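Local coordinates for 3-oxoacyl-[acyl-carrier-protein] synthase (Arabidopsis thaliana, PDB 2IX4) that catalyses the condensation steps of mitochondrial fatty acid synthesis, lengthening an acyl chain by two carbons taken from malonyl-ACP, at residues C241-F246 with I326-E331; G31-G34 with D38-K41; A103-T108 with Y166-P171; A77-S82 with Y91-A96; T20-L25 with I376-A381. All coordinates share one frame; numbering follows the deposited sequence.

Interaction 1: C241-F246 with I326-E331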
# COMPACT_ATOMS: atom_id res chain seq x y z
N CYS A 241 2.35 -31.89 11.56
CA CYS A 241 1.01 -32.26 12.05
C CYS A 241 0.57 -31.48 13.29
O CYS A 241 -0.63 -31.31 13.53
CB CYS A 241 0.93 -33.76 12.32
SG CYS A 241 0.76 -34.78 10.84
N ASP A 242 1.53 -31.01 14.08
CA ASP A 242 1.23 -30.31 15.33
C ASP A 242 1.28 -28.79 15.27
O ASP A 242 1.24 -28.13 16.31
CB ASP A 242 2.12 -30.84 16.46
CG ASP A 242 1.44 -31.92 17.26
OD1 ASP A 242 0.53 -31.59 18.06
OD2 ASP A 242 1.80 -33.11 17.08
N ARG A 243 1.34 -28.23 14.06
CA ARG A 243 1.27 -26.78 13.87
C ARG A 243 -0.05 -26.21 14.39
O ARG A 243 -1.09 -26.86 14.28
CB ARG A 243 1.50 -26.40 12.39
CG ARG A 243 0.41 -26.87 11.42
CD ARG A 243 0.86 -26.73 9.97
NE ARG A 243 -0.19 -27.11 9.02
CZ ARG A 243 -0.38 -28.35 8.56
NH1 ARG A 243 0.40 -29.35 8.95
NH2 ARG A 243 -1.36 -28.59 7.69
N ASP A 244 -0.01 -25.02 14.98
CA ASP A 244 -1.21 -24.42 15.59
C ASP A 244 -1.33 -22.90 15.38
O ASP A 244 -1.98 -22.21 16.17
CB ASP A 244 -1.30 -24.80 17.08
CG ASP A 244 -0.33 -24.01 17.96
OD1 ASP A 244 0.83 -23.77 17.54
OD2 ASP A 244 -0.74 -23.63 19.08
N GLY A 245 -0.72 -22.40 14.31
CA GLY A 245 -0.77 -20.97 13.98
C GLY A 245 0.63 -20.42 13.81
O GLY A 245 1.60 -21.05 14.23
N PHE A 246 0.75 -19.25 13.19
CA PHE A 246 2.07 -18.68 12.96
C PHE A 246 2.63 -17.92 14.17
O PHE A 246 1.92 -17.64 15.14
CB PHE A 246 2.16 -17.86 11.66
CG PHE A 246 1.36 -16.58 11.66
CD1 PHE A 246 1.90 -15.40 12.18
CD2 PHE A 246 0.09 -16.54 11.09
CE1 PHE A 246 1.17 -14.21 12.16
CE2 PHE A 246 -0.64 -15.36 11.06
CZ PHE A 246 -0.10 -14.19 11.60
N ILE A 326 -4.83 -25.15 8.24
CA ILE A 326 -5.51 -25.08 6.94
C ILE A 326 -4.56 -24.56 5.86
O ILE A 326 -4.37 -25.20 4.83
CB ILE A 326 -6.81 -24.23 7.01
CG1 ILE A 326 -7.89 -25.00 7.79
CG2 ILE A 326 -7.31 -23.87 5.62
CD1 ILE A 326 -9.06 -24.14 8.25
N GLY A 327 -3.94 -23.41 6.13
CA GLY A 327 -3.07 -22.72 5.17
C GLY A 327 -1.99 -23.58 4.55
O GLY A 327 -1.83 -23.58 3.32
N ASP A 328 -1.24 -24.30 5.38
CA ASP A 328 -0.10 -25.10 4.90
C ASP A 328 -0.55 -26.23 3.99
O ASP A 328 0.07 -26.48 2.96
CB ASP A 328 0.70 -25.67 6.08
CG ASP A 328 1.39 -24.59 6.90
OD1 ASP A 328 0.98 -23.41 6.85
OD2 ASP A 328 2.36 -24.93 7.61
N ALA A 329 -1.64 -26.89 4.38
CA ALA A 329 -2.23 -27.99 3.61
C ALA A 329 -2.73 -27.51 2.25
O ALA A 329 -2.53 -28.19 1.23
CB ALA A 329 -3.35 -28.64 4.39
N VAL A 330 -3.39 -26.35 2.23
CA VAL A 330 -3.90 -25.75 1.01
C VAL A 330 -2.77 -25.47 0.02
O VAL A 330 -2.86 -25.81 -1.16
CB VAL A 330 -4.73 -24.46 1.30
CG1 VAL A 330 -4.99 -23.68 0.03
CG2 VAL A 330 -6.04 -24.81 1.99
N GLU A 331 -1.68 -24.87 0.50
CA GLU A 331 -0.54 -24.59 -0.36
C GLU A 331 0.11 -25.88 -0.86
O GLU A 331 0.46 -25.98 -2.04
CB GLU A 331 0.49 -23.69 0.33
CG GLU A 331 1.59 -23.21 -0.62
CD GLU A 331 2.61 -22.32 0.06
OE1 GLU A 331 2.62 -22.26 1.31
OE2 GLU A 331 3.41 -21.68 -0.66
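Arg243 lies alongside Asp328, the two side chains running antiparallel, flank to flank, with guanidinium and carboxylate planes parallel. The arginine chain is extended from CG to NE, and its flank does much of the touching: CD of Arg243 comes 3.3 Å from OD2 of Asp328. CB of Asp328 sits over one face of the guanidinium, 3.4 Å from NE of Arg243. The salt bridge between Arg243 NE and Asp328 OD2 is long, at 3.6 Å. Since the oxygen lies well out of the guanidinium plane and no N-H points at it, the attraction is one of charge alone. The N-H groups are spent on other acceptors: NE on the carbonyl of Thr324, NH1 on that of Asp240, and NH2 on that of Pro325, with a salt bridge from NH2 to Asp391. These grips fix the rotation of the buried guanidinium, while the carboxylate of Asp328 finds its stronger polar partner in the main chain of Phe239. Ala329 adds a smaller touch, its backbone N 3.7 Å from NH2 of Arg243 and its CB slightly farther. The contact fastens the loop ahead of strand 251-259 to the beginning of helix 325-339. Asp328 stands about 7 Å, side chain to side chain, from His320, a predicted catalytic histidine, which places the pair probably in an outer shell of the ketosynthase active site, in a fold of the thiolase superfamily.

Interaction 2: G31-G34 with D38-K41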
# COMPACT_ATOMS: atom_id res chain seq x y z
N GLY A 31 15.08 -17.97 15.30
CA GLY A 31 15.05 -16.67 15.96
C GLY A 31 13.89 -16.44 16.91
O GLY A 31 13.71 -15.32 17.40
N ILE A 32 13.12 -17.49 17.19
CA ILE A 32 11.95 -17.40 18.07
C ILE A 32 12.33 -17.50 19.55
O ILE A 32 13.12 -18.36 19.94
CB ILE A 32 10.90 -18.51 17.76
CG1 ILE A 32 10.61 -18.64 16.25
CG2 ILE A 32 9.63 -18.33 18.62
CD1 ILE A 32 9.77 -17.56 15.64
N ARG A 33 11.74 -16.63 20.37
CA ARG A 33 11.87 -16.71 21.83
C ARG A 33 10.55 -16.34 22.51
O ARG A 33 9.63 -15.85 21.86
CB ARG A 33 13.01 -15.83 22.34
CG ARG A 33 12.83 -14.33 22.10
CD ARG A 33 13.79 -13.53 22.97
NE ARG A 33 13.76 -12.10 22.68
CZ ARG A 33 12.85 -11.25 23.17
NH1 ARG A 33 11.88 -11.68 23.97
NH2 ARG A 33 12.91 -9.97 22.84
N GLY A 34 10.47 -16.59 23.81
CA GLY A 34 9.29 -16.22 24.59
C GLY A 34 9.15 -14.72 24.79
O GLY A 34 10.15 -14.00 24.86
N ASP A 38 8.71 -6.21 28.28
CA ASP A 38 9.36 -5.21 27.42
C ASP A 38 8.92 -5.31 25.96
O ASP A 38 8.90 -4.32 25.24
CB ASP A 38 10.89 -5.34 27.50
CG ASP A 38 11.45 -4.85 28.83
OD1 ASP A 38 12.46 -5.42 29.29
OD2 ASP A 38 10.88 -3.91 29.42
N ASP A 39 8.56 -6.52 25.55
CA ASP A 39 8.17 -6.80 24.16
C ASP A 39 6.80 -6.23 23.79
O ASP A 39 6.46 -6.16 22.60
CB ASP A 39 8.22 -8.31 23.89
CG ASP A 39 9.60 -8.90 24.14
OD1 ASP A 39 10.61 -8.20 23.92
OD2 ASP A 39 9.67 -10.08 24.55
N LEU A 40 6.03 -5.82 24.79
CA LEU A 40 4.69 -5.25 24.58
C LEU A 40 4.75 -3.85 23.95
O LEU A 40 3.75 -3.38 23.39
CB LEU A 40 3.92 -5.17 25.90
CG LEU A 40 3.65 -6.45 26.70
CD1 LEU A 40 3.22 -6.09 28.12
CD2 LEU A 40 2.61 -7.32 26.04
N LYS A 41 5.91 -3.21 24.05
CA LYS A 41 6.14 -1.83 23.61
C LYS A 41 5.24 -0.84 24.35
O LYS A 41 4.76 0.13 23.76
CB LYS A 41 5.98 -1.67 22.09
CG LYS A 41 6.82 -2.62 21.22
CD LYS A 41 8.32 -2.49 21.47
CE LYS A 41 9.12 -3.42 20.56
NZ LYS A 41 8.70 -4.88 20.67
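Arg33 grips the carboxylate of Asp39 end-on with two nitrogens, one to each oxygen, in a bidentate salt bridge. NH1 of Arg33 donates to OD2 of Asp39 at 2.8 Å, and NH2 of Arg33 reaches OD1 of Asp39 at 3.1 Å. Both bonds are nearly straight, with N-H...O angles of 162° and 172°. Each oxygen is met on its syn side and lies close to the guanidinium plane, yet the two flat groups are turned 38° against each other, so the nitrogens approach from somewhat out of the carboxylate plane. OD2 of Asp39 also accepts the backbone N-H of Thr36, in the turn between the segments, and NH1 of Arg33 makes a weak bond to the carbonyl O of Gly34. Strand 32-34, paired antiparallel with strand 61-63, is in this way tied to the 3-10 turn that follows it in the N-terminal part of the ketosynthase fold. The extended chain of Arg33 carries the guanidinium out from the strand to meet Asp39. Phe64 packs against both partners, making a cation-pi contact with Arg33 and touching the side chain of Asp39. Lys41 turns its NZ to the carbonyl O of Asp39, a weak bond, and to that of Ile210.

Interaction 3: A103-T108 with Y166-P171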
# COMPACT_ATOMS: atom_id res chain seq x y z
N ALA A 103 25.18 -3.55 -4.17
CA ALA A 103 25.02 -3.24 -5.60
C ALA A 103 26.01 -2.18 -6.10
O ALA A 103 26.10 -1.93 -7.30
CB ALA A 103 23.59 -2.80 -5.88
N GLU A 104 26.74 -1.57 -5.16
CA GLU A 104 27.62 -0.44 -5.46
C GLU A 104 26.86 0.67 -6.20
O GLU A 104 27.37 1.26 -7.16
CB GLU A 104 28.88 -0.89 -6.21
CG GLU A 104 29.70 -1.94 -5.46
CD GLU A 104 31.08 -2.17 -6.04
OE1 GLU A 104 31.37 -1.70 -7.16
OE2 GLU A 104 31.88 -2.85 -5.37
N TRP A 105 25.64 0.92 -5.74
CA TRP A 105 24.78 1.93 -6.34
C TRP A 105 24.49 3.08 -5.38
O TRP A 105 23.48 3.08 -4.68
CB TRP A 105 23.47 1.31 -6.87
CG TRP A 105 22.69 2.26 -7.73
CD1 TRP A 105 21.48 2.84 -7.45
CD2 TRP A 105 23.08 2.77 -9.02
NE1 TRP A 105 21.09 3.66 -8.48
CE2 TRP A 105 22.05 3.64 -9.46
CE3 TRP A 105 24.19 2.57 -9.85
CZ2 TRP A 105 22.10 4.30 -10.69
CZ3 TRP A 105 24.25 3.24 -11.07
CH2 TRP A 105 23.20 4.09 -11.48
N LEU A 106 25.40 4.04 -5.35
CA LEU A 106 25.21 5.26 -4.58
C LEU A 106 25.51 6.44 -5.51
O LEU A 106 26.51 7.13 -5.34
CB LEU A 106 26.13 5.27 -3.35
CG LEU A 106 25.93 4.15 -2.32
CD1 LEU A 106 27.16 3.98 -1.44
CD2 LEU A 106 24.68 4.37 -1.48
N PRO A 107 24.64 6.66 -6.52
CA PRO A 107 24.96 7.65 -7.56
C PRO A 107 25.02 9.08 -7.02
O PRO A 107 24.27 9.44 -6.11
CB PRO A 107 23.80 7.51 -8.55
CG PRO A 107 22.68 6.94 -7.76
CD PRO A 107 23.33 6.03 -6.76
N THR A 108 25.93 9.87 -7.57
CA THR A 108 26.05 11.28 -7.23
C THR A 108 25.42 12.15 -8.31
O THR A 108 25.02 13.29 -8.05
CB THR A 108 27.52 11.68 -7.05
OG1 THR A 108 28.25 11.33 -8.23
CG2 THR A 108 28.13 10.97 -5.85
N TYR A 166 19.14 9.00 -0.18
CA TYR A 166 20.04 8.80 -1.32
C TYR A 166 19.76 9.72 -2.50
O TYR A 166 20.50 9.73 -3.49
CB TYR A 166 20.02 7.32 -1.74
CG TYR A 166 20.31 6.38 -0.60
CD1 TYR A 166 19.28 5.71 0.06
CD2 TYR A 166 21.62 6.17 -0.16
CE1 TYR A 166 19.53 4.85 1.12
CE2 TYR A 166 21.89 5.31 0.90
CZ TYR A 166 20.84 4.66 1.53
OH TYR A 166 21.11 3.82 2.58
N GLY A 167 18.69 10.51 -2.40
CA GLY A 167 18.32 11.45 -3.45
C GLY A 167 17.68 10.77 -4.64
O GLY A 167 17.81 11.23 -5.77
N PHE A 168 16.98 9.67 -4.38
CA PHE A 168 16.36 8.88 -5.44
C PHE A 168 15.04 9.50 -5.88
O PHE A 168 14.09 9.58 -5.09
CB PHE A 168 16.18 7.42 -5.01
CG PHE A 168 17.47 6.66 -4.82
CD1 PHE A 168 17.52 5.54 -4.00
CD2 PHE A 168 18.65 7.07 -5.46
CE1 PHE A 168 18.70 4.82 -3.82
CE2 PHE A 168 19.84 6.37 -5.28
CZ PHE A 168 19.87 5.24 -4.46
N GLN A 169 14.98 9.92 -7.15
CA GLN A 169 13.85 10.70 -7.66
C GLN A 169 13.04 9.98 -8.74
O GLN A 169 12.21 10.59 -9.42
CB GLN A 169 14.33 12.07 -8.15
CG GLN A 169 14.96 12.92 -7.07
CD GLN A 169 15.86 14.01 -7.62
OE1 GLN A 169 15.38 14.97 -8.21
NE2 GLN A 169 17.16 13.85 -7.44
N GLY A 170 13.27 8.68 -8.88
CA GLY A 170 12.42 7.83 -9.71
C GLY A 170 11.12 7.55 -8.97
O GLY A 170 10.85 8.18 -7.94
N PRO A 171 10.32 6.60 -9.47
CA PRO A 171 9.05 6.27 -8.80
C PRO A 171 9.21 6.04 -7.30
O PRO A 171 10.06 5.25 -6.87
CB PRO A 171 8.61 4.97 -9.50
CG PRO A 171 9.23 5.05 -10.85
CD PRO A 171 10.53 5.78 -10.68
O HOH W 1 22.85 8.39 -4.11
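Phe168 meets Pro107 at its ring edge, the two side chains crossing at about a right angle, with CD of Pro107 lying in the phenyl plane 3.8 Å from CE2 of Phe168. The same CD sits over a face of the Trp105 indole, toward its rim. The five-membered ring of Trp105 and the phenyl ring of Phe168 are inclined by 27° but so offset that little of either lies over the other; the nearest approach is CD1 of Trp105 to CZ of Phe168, 4.2 Å. One face of the Phe168 ring is covered by CB of Tyr166, over its centre. Leu106 comes obliquely to the tyrosine, its CD2 branch 3.8 Å from CE2 of Tyr166. A water joins the backbones, donating to Pro107 O at 2.7 Å and to Tyr166 O at 2.8 Å. Second-shell bonds position two rings: Trp105 NE1 to Thr116 and Tyr166 OH to Asp97. Nearby, OE1 of Gln169 bonds Lys294 and its backbone O bonds Arg302, both of the second subunit. Both segments follow helix ends, the first closed by a Schellman motif at Glu104, and pack together where helices 87-102 and 157-166 end in the thiolase-like fold, beside the dimer interface.

Interaction 4: A77-S82 with Y91-A96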
# COMPACT_ATOMS: atom_id res chain seq x y z
N ALA A 77 20.71 3.24 17.47
CA ALA A 77 21.38 4.54 17.54
C ALA A 77 21.79 5.06 16.16
O ALA A 77 22.06 6.25 15.98
CB ALA A 77 22.59 4.46 18.46
N LEU A 78 21.85 4.15 15.19
CA LEU A 78 22.27 4.48 13.83
C LEU A 78 21.08 4.62 12.88
O LEU A 78 21.11 5.45 11.96
CB LEU A 78 23.24 3.42 13.31
CG LEU A 78 24.01 3.66 12.00
CD1 LEU A 78 24.97 4.84 12.12
CD2 LEU A 78 24.76 2.39 11.61
N TRP A 79 20.04 3.82 13.10
CA TRP A 79 18.93 3.71 12.15
C TRP A 79 17.62 4.29 12.66
O TRP A 79 16.71 4.57 11.87
CB TRP A 79 18.73 2.25 11.73
CG TRP A 79 19.97 1.61 11.17
CD1 TRP A 79 20.72 0.62 11.74
CD2 TRP A 79 20.62 1.95 9.93
NE1 TRP A 79 21.78 0.31 10.93
CE2 TRP A 79 21.75 1.11 9.81
CE3 TRP A 79 20.35 2.87 8.91
CZ2 TRP A 79 22.61 1.16 8.71
CZ3 TRP A 79 21.21 2.92 7.81
CH2 TRP A 79 22.33 2.07 7.73
N LEU A 80 17.52 4.45 13.98
CA LEU A 80 16.32 5.02 14.60
C LEU A 80 16.69 6.29 15.36
O LEU A 80 16.31 6.47 16.52
CB LEU A 80 15.65 4.00 15.52
CG LEU A 80 15.21 2.65 14.95
CD1 LEU A 80 14.68 1.74 16.04
CD2 LEU A 80 14.17 2.83 13.86
N ASN A 81 17.43 7.18 14.69
CA ASN A 81 17.98 8.39 15.31
C ASN A 81 17.20 9.67 14.99
O ASN A 81 17.74 10.77 15.06
CB ASN A 81 19.46 8.55 14.92
CG ASN A 81 19.67 8.74 13.42
OD1 ASN A 81 18.83 8.37 12.60
ND2 ASN A 81 20.83 9.29 13.06
N SER A 82 15.92 9.51 14.65
CA SER A 82 15.06 10.64 14.31
C SER A 82 13.66 10.44 14.90
O SER A 82 13.20 9.31 15.07
CB SER A 82 14.98 10.81 12.79
OG SER A 82 13.92 11.67 12.42
N TYR A 91 14.30 -0.32 9.94
CA TYR A 91 14.65 -1.64 9.39
C TYR A 91 14.88 -1.56 7.88
O TYR A 91 15.86 -2.10 7.37
CB TYR A 91 13.56 -2.68 9.69
CG TYR A 91 13.39 -3.07 11.14
CD1 TYR A 91 12.23 -3.72 11.56
CD2 TYR A 91 14.37 -2.78 12.10
CE1 TYR A 91 12.06 -4.09 12.88
CE2 TYR A 91 14.19 -3.14 13.43
CZ TYR A 91 13.03 -3.79 13.81
OH TYR A 91 12.84 -4.15 15.12
N ALA A 92 13.97 -0.87 7.19
CA ALA A 92 14.03 -0.73 5.74
C ALA A 92 15.25 0.08 5.31
O ALA A 92 15.91 -0.29 4.35
CB ALA A 92 12.76 -0.08 5.23
N VAL A 93 15.53 1.16 6.02
CA VAL A 93 16.69 2.00 5.71
C VAL A 93 17.98 1.20 5.92
O VAL A 93 18.88 1.24 5.08
CB VAL A 93 16.69 3.32 6.52
CG1 VAL A 93 18.00 4.10 6.31
CG2 VAL A 93 15.50 4.18 6.12
N CYS A 94 18.05 0.46 7.03
CA CYS A 94 19.18 -0.42 7.33
C CYS A 94 19.41 -1.43 6.20
O CYS A 94 20.53 -1.57 5.70
CB CYS A 94 18.96 -1.14 8.66
SG CYS A 94 20.27 -2.28 9.13
N ALA A 95 18.34 -2.13 5.81
CA ALA A 95 18.40 -3.12 4.75
C ALA A 95 18.70 -2.50 3.38
O ALA A 95 19.47 -3.07 2.60
CB ALA A 95 17.10 -3.91 4.69
N ALA A 96 18.11 -1.34 3.11
CA ALA A 96 18.33 -0.64 1.84
C ALA A 96 19.78 -0.20 1.70
O ALA A 96 20.35 -0.28 0.61
CB ALA A 96 17.39 0.55 1.70
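Val93 is the first residue along helix 87-102 to meet Trp79, which reaches across from the end of helix 76-79. Its CG1 branch approaches the benzene half of the indole obliquely, 3.7 Å from CE3 of Trp79. CG1 is carried there by a first torsion of 173°, which points it opposite the backbone N. Cys94 does most of the work: its CB stands 3.7 Å above the centroid of the Trp79 five-membered ring, only 6° off the ring normal, a CH-pi contact over the face. SG extends over the same ring, its centroid distance 3.8 Å, in a sulfur-aromatic contact that leans 25° from the normal. The sulfur reaches furthest toward the pyrrole nitrogen, with SG of Cys94 3.5 Å from NE1 of Trp79. CA of Cys94 lies over the middle of the indole as well, so the ring is laid flat along the helix surface. The opposite face of the indole takes CD2 of Leu78, sandwiching the tryptophan, and the ring of Phe74 also meets the indole at a small inclination. Helix 87-102 packs its far side against strands 200-207 and 251-259, so a short helix lies on the outside of a helix flanking the sheet of the thiolase-like fold.

Interaction 5: T20-L25 with I376-A381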
# COMPACT_ATOMS: atom_id res chain seq x y z
N THR A 20 24.95 -12.93 7.90
CA THR A 20 24.55 -13.50 9.18
C THR A 20 23.23 -14.27 9.10
O THR A 20 23.13 -15.39 9.62
CB THR A 20 24.50 -12.42 10.29
OG1 THR A 20 25.80 -11.82 10.43
CG2 THR A 20 24.08 -13.02 11.63
N THR A 21 22.23 -13.69 8.44
CA THR A 21 20.91 -14.32 8.29
C THR A 21 21.01 -15.65 7.53
O THR A 21 20.54 -16.68 8.02
CB THR A 21 19.90 -13.37 7.60
OG1 THR A 21 19.64 -12.25 8.46
CG2 THR A 21 18.58 -14.08 7.29
N TRP A 22 21.63 -15.61 6.35
CA TRP A 22 21.79 -16.80 5.50
C TRP A 22 22.61 -17.92 6.17
O TRP A 22 22.24 -19.09 6.06
CB TRP A 22 22.42 -16.41 4.16
CG TRP A 22 22.55 -17.55 3.18
CD1 TRP A 22 23.70 -18.16 2.78
CD2 TRP A 22 21.48 -18.21 2.49
NE1 TRP A 22 23.42 -19.16 1.88
CE2 TRP A 22 22.06 -19.21 1.69
CE3 TRP A 22 20.08 -18.05 2.47
CZ2 TRP A 22 21.30 -20.06 0.87
CZ3 TRP A 22 19.33 -18.89 1.66
CH2 TRP A 22 19.94 -19.88 0.87
N ARG A 23 23.70 -17.56 6.85
CA ARG A 23 24.54 -18.54 7.53
C ARG A 23 23.75 -19.28 8.60
O ARG A 23 23.77 -20.51 8.66
CB ARG A 23 25.77 -17.87 8.16
CG ARG A 23 26.99 -18.78 8.23
CD ARG A 23 27.64 -18.83 9.62
NE ARG A 23 27.68 -17.53 10.31
CZ ARG A 23 27.14 -17.29 11.50
NH1 ARG A 23 26.50 -18.25 12.16
NH2 ARG A 23 27.23 -16.08 12.03
N ARG A 24 23.06 -18.52 9.45
CA ARG A 24 22.27 -19.09 10.54
C ARG A 24 21.06 -19.88 10.04
O ARG A 24 20.68 -20.89 10.64
CB ARG A 24 21.85 -17.99 11.52
CG ARG A 24 23.02 -17.46 12.36
CD ARG A 24 22.59 -16.43 13.39
NE ARG A 24 21.48 -16.90 14.23
CZ ARG A 24 20.87 -16.17 15.16
NH1 ARG A 24 21.25 -14.92 15.40
NH2 ARG A 24 19.87 -16.70 15.86
N LEU A 25 20.46 -19.43 8.94
CA LEU A 25 19.34 -20.13 8.31
C LEU A 25 19.76 -21.52 7.83
O LEU A 25 19.09 -22.51 8.13
CB LEU A 25 18.78 -19.32 7.13
CG LEU A 25 17.60 -19.93 6.36
CD1 LEU A 25 16.30 -19.81 7.16
CD2 LEU A 25 17.44 -19.27 5.00
N ILE A 376 19.64 -19.87 -5.54
CA ILE A 376 20.23 -19.86 -6.88
C ILE A 376 21.73 -19.53 -6.81
O ILE A 376 22.55 -20.25 -7.38
CB ILE A 376 19.51 -18.84 -7.81
CG1 ILE A 376 18.06 -19.29 -8.06
CG2 ILE A 376 20.26 -18.68 -9.13
CD1 ILE A 376 17.17 -18.22 -8.67
N HIS A 377 22.07 -18.48 -6.08
CA HIS A 377 23.44 -17.98 -6.01
C HIS A 377 24.43 -18.96 -5.38
O HIS A 377 25.56 -19.10 -5.85
CB HIS A 377 23.48 -16.63 -5.27
CG HIS A 377 24.82 -15.96 -5.30
ND1 HIS A 377 25.42 -15.55 -6.47
CD2 HIS A 377 25.67 -15.63 -4.30
CE1 HIS A 377 26.59 -14.99 -6.19
NE2 HIS A 377 26.76 -15.03 -4.88
N HIS A 378 24.00 -19.66 -4.32
CA HIS A 378 24.87 -20.56 -3.56
C HIS A 378 24.69 -22.04 -3.88
O HIS A 378 25.56 -22.86 -3.55
CB HIS A 378 24.67 -20.34 -2.05
CG HIS A 378 25.12 -19.00 -1.57
ND1 HIS A 378 26.44 -18.61 -1.59
CD2 HIS A 378 24.43 -17.97 -1.03
CE1 HIS A 378 26.54 -17.39 -1.10
NE2 HIS A 378 25.33 -16.98 -0.75
N GLY A 379 23.58 -22.39 -4.53
CA GLY A 379 23.27 -23.79 -4.81
C GLY A 379 22.97 -24.57 -3.54
O GLY A 379 23.42 -25.70 -3.38
N VAL A 380 22.23 -23.93 -2.63
CA VAL A 380 21.82 -24.54 -1.36
C VAL A 380 20.36 -24.18 -1.13
O VAL A 380 19.99 -23.00 -1.18
CB VAL A 380 22.65 -24.04 -0.15
CG1 VAL A 380 22.33 -24.86 1.10
CG2 VAL A 380 24.14 -24.09 -0.43
N ALA A 381 19.52 -25.18 -0.90
CA ALA A 381 18.12 -24.94 -0.57
C ALA A 381 17.93 -25.09 0.94
O ALA A 381 18.35 -26.10 1.52
CB ALA A 381 17.22 -25.90 -1.33
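Trp22 projects from helix 18-26 toward the end of helix 364-378, and its contacts can be followed outward from CB. CB and CG meet nothing of 376-381 and carry the indole: the first torsion, -176°, holds CG opposite the backbone N and sends the ring away from its own helix. At the pyrrole side CD1 of Trp22 comes first, 3.9 Å from CD2 of His378. NE1 goes closer, 3.3 Å from the same CD2 of His378, a van der Waals approach to a ring carbon and no hydrogen bond. CE2 of Trp22 is again near that carbon, at 3.8 Å. The imidazole and the five-membered ring are nearly parallel, their planes 22° apart and centroids 4.7 Å apart, yet slid so that little of one covers the other. Further out the partner changes to Val380. CZ2 of Trp22 lies 4.3 Å from CB of Val380, and CH2, at the outer edge, comes 3.7 Å from the carbonyl O of Val380, which lies in the plane of the indole. That oxygen is buried by the contact and has no hydrogen-bonding partner in the model. Phe371 and Leu374 of helix 364-378 also touch Trp22, so the indole is wedged between helix 18-26, the last turn of helix 364-378, and strand 380-381, which pairs antiparallel with strand 405-406.

From the N terminus, helix 18-26 supplies the first half of interaction 5, a contact completed only at 376-381, about 350 residues later; the other four all nest inside that long loop and follow one another in series without crossing. Interaction 2 closes a tight turn after strand 32-34, and interaction 4 a short connection between helices 76-79 and 87-102. Interaction 3 starts just beyond that second helix and returns after helix 157-166; it touches interaction 4 where Tyr166 packs on Val93. Interaction 1 closes last of the nested four, joining the loop before strand 251-259 to helix 325-339, on the opposite side of the chain's centre from interactions 3 and 4.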